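Local coordinates for UPF0249 protein EF_3048 (Enterococcus faecalis, PDB 2I5I), which probably removes acetyl groups from acetylated carbohydrates during oligosaccharide breakdown, as a magnesium-dependent hydrolase of the YdjC family, at residues D12-T17 / L46-S51; A112-F117 / R149-P154. All coordinates share one frame; numbering follows the deposited sequence. Where two conformers were deposited one is given.

Contact 1 of 2, residues D12-T17 / L46-S51; sequences DDFGYT and LEAMES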
loop_
_atom_site.group_PDB
_atom_site.type_symbol
_atom_site.label_atom_id
_atom_site.label_comp_id
_atom_site.label_asym_id
_atom_site.label_seq_id
_atom_site.Cartn_x
_atom_site.Cartn_y
_atom_site.Cartn_z
ATOM N N ASP A 12 9.959 21.034 13.159
ATOM C CA ASP A 12 8.787 21.891 13.090
ATOM C C ASP A 12 8.345 22.127 11.640
ATOM O O ASP A 12 9.161 22.055 10.710
ATOM C CB ASP A 12 9.097 23.216 13.798
ATOM C CG ASP A 12 9.360 23.049 15.282
ATOM O OD1 ASP A 12 9.382 21.904 15.784
ATOM O OD2 ASP A 12 9.551 24.084 15.962
ATOM N N ASP A 13 7.063 22.372 11.446
ATOM C CA ASP A 13 6.465 22.861 10.219
ATOM C C ASP A 13 6.100 21.773 9.216
ATOM O O ASP A 13 6.017 22.039 8.014
ATOM C CB ASP A 13 7.394 23.876 9.530
ATOM C CG ASP A 13 7.572 25.169 10.304
ATOM O OD1 ASP A 13 6.712 25.429 11.167
ATOM O OD2 ASP A 13 8.551 25.922 10.071
ATOM N N PHE A 14 5.829 20.563 9.674
ATOM C CA PHE A 14 5.267 19.544 8.752
ATOM C C PHE A 14 4.029 20.068 8.065
ATOM O O PHE A 14 3.181 20.727 8.674
ATOM C CB PHE A 14 4.979 18.252 9.511
ATOM C CG PHE A 14 4.939 17.009 8.626
ATOM C CD1 PHE A 14 6.102 16.597 7.983
ATOM C CD2 PHE A 14 3.760 16.308 8.478
ATOM C CE1 PHE A 14 6.060 15.467 7.175
ATOM C CE2 PHE A 14 3.713 15.171 7.675
ATOM C CZ PHE A 14 4.873 14.765 7.049
ATOM N N GLY A 15 3.853 19.823 6.762
ATOM C CA GLY A 15 2.712 20.311 6.029
ATOM C C GLY A 15 2.778 21.778 5.657
ATOM O O GLY A 15 1.838 22.287 5.044
ATOM N N TYR A 16 3.856 22.469 6.016
ATOM C CA TYR A 16 4.000 23.881 5.704
ATOM C C TYR A 16 3.912 24.079 4.196
ATOM O O TYR A 16 3.094 24.831 3.659
ATOM C CB TYR A 16 5.305 24.391 6.288
ATOM C CG TYR A 16 5.490 25.884 6.380
ATOM C CD1 TYR A 16 4.433 26.777 6.251
ATOM C CD2 TYR A 16 6.761 26.392 6.601
ATOM C CE1 TYR A 16 4.663 28.135 6.345
ATOM C CE2 TYR A 16 6.990 27.756 6.700
ATOM C CZ TYR A 16 5.932 28.621 6.567
ATOM O OH TYR A 16 6.157 29.983 6.664
ATOM N N THR A 17 4.804 23.392 3.483
ATOM C CA THR A 17 4.763 23.349 2.019
ATOM C C THR A 17 5.177 21.953 1.550
ATOM O O THR A 17 5.821 21.209 2.299
ATOM C CB THR A 17 5.587 24.448 1.346
ATOM O OG1 THR A 17 6.837 23.940 0.884
ATOM C CG2 THR A 17 6.077 25.589 2.251
ATOM N N LEU A 46 -3.337 17.938 4.870
ATOM C CA LEU A 46 -3.851 16.594 4.679
ATOM C C LEU A 46 -2.982 15.833 3.704
ATOM O O LEU A 46 -2.683 14.641 3.884
ATOM C CB LEU A 46 -5.333 16.671 4.278
ATOM C CG LEU A 46 -6.346 16.948 5.382
ATOM C CD1 LEU A 46 -7.776 16.895 4.835
ATOM C CD2 LEU A 46 -6.264 15.969 6.540
ATOM N N GLU A 47 -2.503 16.497 2.668
ATOM C CA GLU A 47 -1.552 15.828 1.759
ATOM C C GLU A 47 -0.313 15.360 2.487
ATOM O O GLU A 47 0.218 14.254 2.321
ATOM C CB GLU A 47 -1.173 16.788 0.627
ATOM C CG GLU A 47 -2.347 17.100 -0.286
ATOM C CD GLU A 47 -2.077 18.275 -1.202
ATOM O OE1 GLU A 47 -0.990 18.867 -1.096
ATOM O OE2 GLU A 47 -2.968 18.585 -2.023
ATOM N N ALA A 48 0.211 16.223 3.354
ATOM C CA ALA A 48 1.374 15.868 4.151
ATOM C C ALA A 48 1.106 14.644 5.005
ATOM O O ALA A 48 1.906 13.711 5.156
ATOM C CB ALA A 48 1.777 17.066 5.010
HETATM N N MSE A 49 -0.088 14.601 5.614
HETATM C CA MSE A 49 -0.382 13.486 6.499
HETATM C C MSE A 49 -0.527 12.197 5.701
HETATM O O MSE A 49 -0.119 11.122 6.134
HETATM C CB MSE A 49 -1.638 13.840 7.323
HETATM C CG MSE A 49 -1.389 15.030 8.244
HETATM SE SE MSE A 49 -0.215 14.726 9.581
HETATM C CE MSE A 49 -1.025 13.363 10.416
ATOM N N GLU A 50 -1.074 12.305 4.486
ATOM C CA GLU A 50 -1.126 11.141 3.593
ATOM C C GLU A 50 0.278 10.677 3.212
ATOM O O GLU A 50 0.590 9.474 3.242
ATOM C CB GLU A 50 -1.920 11.502 2.334
ATOM C CG GLU A 50 -1.936 10.492 1.209
ATOM C CD GLU A 50 -2.362 9.095 1.585
ATOM O OE1 GLU A 50 -3.024 8.888 2.625
ATOM O OE2 GLU A 50 -2.026 8.171 0.812
ATOM N N SER A 51 1.163 11.583 2.853
ATOM C CA SER A 51 2.534 11.198 2.493
ATOM C C SER A 51 3.227 10.477 3.630
ATOM O O SER A 51 3.948 9.477 3.553
ATOM C CB SER A 51 3.320 12.445 2.081
ATOM O OG SER A 51 4.626 12.133 1.654
#
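F14 and G15 press against A48 of helix 45-55 just beyond strand 6-11, where the short strand 13-14 turns out of the parallel sheet of this YdjC-type beta/alpha fold. The closest approach is between backbone and methyl: CB of A48 lies 3.5 Å from CA of G15. G15 has no side chain in the way, and the two CA atoms come within 5.0 Å of each other, so the helix sits almost directly on the loop. Beside this point the ring of F14 reaches the helix with one corner. Its CE2 is 3.8 Å from CB of A48 and 3.4 Å from the carbonyl O of A48, which approaches the ring obliquely. M49, a selenomethionine here, adds a looser apolar contact, with SE 4.4 Å from CE2 of F14. With CG anti to the backbone N (chi1 -157°), the F14 ring is carried out to the helix, in a pocket also lined by T21 and I24 of helix 18-29 and by T36 and A38 of strand 35-38.

The next shell fixes the backbone of the loop. A type II turn runs from D13 to Y16, closed by the hydrogen bond from Y16 N to D13 O at 3.0 Å, and G15 takes the positive phi (77°) of its third position. Outside the turn, G15 N is hydrogen-bonded to OG1 of T21 and G15 O to OG of S42, while F14 shares backbone hydrogen bonds with T37 and L39. D13, one residue before F14 and not touching the helix, has its side chain against H130, the predicted magnesium ligand; D13, H64 and H130 turn donor atoms toward one vacant point, consistent with an unoccupied metal site. OD2 of D13 is also held in a salt bridge by NH1 of R232.

Contact 2 of 2, residues A112-F117 / R149-P154; sequences AQIISF and RKYQLP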
loop_
_atom_site.group_PDB
_atom_site.type_symbol
_atom_site.label_atom_id
_atom_site.label_comp_id
_atom_site.label_asym_id
_atom_site.label_seq_id
_atom_site.Cartn_x
_atom_site.Cartn_y
_atom_site.Cartn_z
ATOM N N ALA A 112 -9.979 24.515 17.665
ATOM C CA ALA A 112 -10.325 24.273 16.268
ATOM C C ALA A 112 -9.149 23.674 15.497
ATOM O O ALA A 112 -9.340 22.809 14.642
ATOM C CB ALA A 112 -10.763 25.586 15.643
ATOM N N GLN A 113 -7.930 24.122 15.796
ATOM C CA GLN A 113 -6.763 23.609 15.080
ATOM C C GLN A 113 -6.512 22.158 15.427
ATOM O O GLN A 113 -6.026 21.341 14.650
ATOM C CB GLN A 113 -5.521 24.458 15.387
ATOM C CG GLN A 113 -5.539 25.751 14.564
ATOM C CD GLN A 113 -4.421 26.708 14.926
ATOM O OE1 GLN A 113 -3.293 26.347 15.282
ATOM N NE2 GLN A 113 -4.705 28.005 14.826
ATOM N N ILE A 114 -6.865 21.804 16.660
ATOM C CA ILE A 114 -6.635 20.424 17.092
ATOM C C ILE A 114 -7.658 19.528 16.434
ATOM O O ILE A 114 -7.319 18.459 15.931
ATOM C CB ILE A 114 -6.680 20.295 18.625
ATOM C CG1 ILE A 114 -5.471 20.950 19.283
ATOM C CG2 ILE A 114 -6.853 18.844 19.033
ATOM C CD1 ILE A 114 -5.602 21.140 20.784
ATOM N N ILE A 115 -8.914 19.978 16.421
ATOM C CA ILE A 115 -9.959 19.200 15.748
ATOM C C ILE A 115 -9.653 19.033 14.261
ATOM O O ILE A 115 -9.893 17.975 13.686
ATOM C CB ILE A 115 -11.322 19.862 15.940
ATOM C CG1 ILE A 115 -11.804 19.643 17.397
ATOM C CG2 ILE A 115 -12.362 19.418 14.957
ATOM C CD1 ILE A 115 -11.950 20.987 18.053
ATOM N N SER A 116 -9.097 20.077 13.668
ATOM C CA SER A 116 -8.723 20.076 12.265
ATOM C C SER A 116 -7.616 19.042 12.019
ATOM O O SER A 116 -7.726 18.323 11.034
ATOM C CB SER A 116 -8.288 21.450 11.791
ATOM O OG SER A 116 -9.369 22.360 11.884
ATOM N N PHE A 117 -6.610 18.984 12.878
ATOM C CA PHE A 117 -5.605 17.936 12.769
ATOM C C PHE A 117 -6.284 16.573 12.670
ATOM O O PHE A 117 -5.882 15.734 11.851
ATOM C CB PHE A 117 -4.661 17.945 13.970
ATOM C CG PHE A 117 -3.505 16.967 13.964
ATOM C CD1 PHE A 117 -3.585 15.629 14.259
ATOM C CD2 PHE A 117 -2.246 17.452 13.613
ATOM C CE1 PHE A 117 -2.520 14.749 14.194
ATOM C CE2 PHE A 117 -1.155 16.607 13.550
ATOM C CZ PHE A 117 -1.283 15.263 13.834
ATOM N N ARG A 149 -4.700 19.594 28.705
ATOM C CA ARG A 149 -5.464 18.803 29.686
ATOM C C ARG A 149 -6.740 18.274 29.046
ATOM O O ARG A 149 -7.101 17.123 29.275
ATOM C CB ARG A 149 -5.748 19.613 30.959
ATOM C CG ARG A 149 -4.511 20.236 31.561
ATOM C CD ARG A 149 -4.761 21.163 32.740
ATOM N NE ARG A 149 -3.485 21.367 33.418
ATOM C CZ ARG A 149 -2.819 22.462 33.690
ATOM N NH1 ARG A 149 -3.274 23.664 33.357
ATOM N NH2 ARG A 149 -1.655 22.359 34.319
ATOM N N LYS A 150 -7.393 19.086 28.231
ATOM C CA LYS A 150 -8.657 18.779 27.584
ATOM C C LYS A 150 -8.493 17.606 26.616
ATOM O O LYS A 150 -9.387 16.756 26.554
ATOM C CB LYS A 150 -9.219 19.983 26.841
ATOM C CG LYS A 150 -10.483 19.686 26.057
ATOM C CD LYS A 150 -10.768 20.797 25.054
ATOM C CE LYS A 150 -12.130 20.634 24.408
ATOM N NZ LYS A 150 -12.717 21.946 24.003
ATOM N N TYR A 151 -7.359 17.605 25.912
ATOM C CA TYR A 151 -7.166 16.502 24.969
ATOM C C TYR A 151 -6.185 15.481 25.506
ATOM O O TYR A 151 -5.953 14.451 24.872
ATOM C CB TYR A 151 -6.720 17.044 23.594
ATOM C CG TYR A 151 -7.841 17.773 22.902
ATOM C CD1 TYR A 151 -8.773 17.066 22.146
ATOM C CD2 TYR A 151 -7.998 19.142 22.980
ATOM C CE1 TYR A 151 -9.811 17.717 21.504
ATOM C CE2 TYR A 151 -9.021 19.801 22.350
ATOM C CZ TYR A 151 -9.933 19.085 21.603
ATOM O OH TYR A 151 -10.952 19.765 20.979
ATOM N N GLN A 152 -5.621 15.735 26.692
ATOM C CA GLN A 152 -4.763 14.732 27.310
ATOM C C GLN A 152 -3.548 14.430 26.441
ATOM O O GLN A 152 -3.286 13.285 26.097
ATOM C CB GLN A 152 -5.519 13.433 27.593
ATOM C CG GLN A 152 -6.430 13.499 28.802
ATOM C CD GLN A 152 -5.708 13.859 30.089
ATOM O OE1 GLN A 152 -4.992 13.044 30.673
ATOM N NE2 GLN A 152 -5.890 15.107 30.504
ATOM N N LEU A 153 -2.849 15.493 26.110
ATOM C CA LEU A 153 -1.637 15.467 25.313
ATOM C C LEU A 153 -0.499 16.184 26.021
ATOM O O LEU A 153 -0.772 17.218 26.642
ATOM C CB LEU A 153 -1.862 16.196 23.981
ATOM C CG LEU A 153 -2.945 15.554 23.110
ATOM C CD1 LEU A 153 -3.343 16.516 22.005
ATOM C CD2 LEU A 153 -2.459 14.217 22.574
ATOM N N PRO A 154 0.704 15.638 25.922
ATOM C CA PRO A 154 1.880 16.327 26.454
ATOM C C PRO A 154 2.149 17.552 25.573
ATOM O O PRO A 154 1.718 17.594 24.412
ATOM C CB PRO A 154 3.002 15.312 26.342
ATOM C CG PRO A 154 2.541 14.381 25.268
ATOM C CD PRO A 154 1.047 14.335 25.332
#
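The CH-pi contact between I114 and Y151 joins the last turns of helices 103-117 and 138-151, successive helices of the beta/alpha fold with strand 127-129 between them in sequence. CG2 of I114 stands 3.8 Å from the centre of the Y151 ring and only 3° off its normal, so the methyl is nearly equidistant from all six ring carbons. The torsion of I114 (chi1 -70°) places CG2 anti to the backbone N and sends CG1 beside it, so that both branches can meet one ring.

Apolar contact extends this toward the edge of the ring: CD1 of I114 lies 3.8 Å from CD2 of Y151. The I114 and Y151 side chains run antiparallel, overlapping along their lengths. I115 instead lies roughly perpendicular to Y151 and meets its polar end, CD1 lying 3.3 Å from OH. I114 also touches L65 and I127 of the sheet, and K6 of a neighbouring subunit packs on both I115 and Y151.

The hydrogen bonds lie within each segment. OG of S116 turns back to A112 O at 2.8 Å, reaching it from above the carbonyl plane, while S116 N approaches the same oxygen from the opposite face. Helix 138-151 ends in a Schellman motif with Q152, at positive phi, as C-prime residue. NE2 of Q152 supplements it with a 2.7 Å bond to R149 O; the backbone bond from Q152 N to that oxygen is weak.

The phenol is hydrogen-bonded to OD1 of D111, which also forms a salt bridge with NZ of K150. The D111 bond holds the OH end in place and would limit shifting of the ring across I114, while the isoleucines add a CH-pi contact and van der Waals packing but no polar bond.

Contacts 1 and 2 follow one another along the chain, 12-17/46-51 closing before 112-117/149-154 opens, and their centres lie about 17 Å apart. They nevertheless touch: CE of the selenomethionine M49 is 3.9 Å from CZ of F117, joining helix 45-55 to helix 103-117. The M49 side chain thus bridges the two contacts, its methyl reaching the F117 ring. Their relation to the possible metal site differs. Contact 1 contains D13 and places the F14 side chain about 11 Å from that of H130, whereas contact 2 lies away from this metal site and ties two helices together beside a neighbouring subunit.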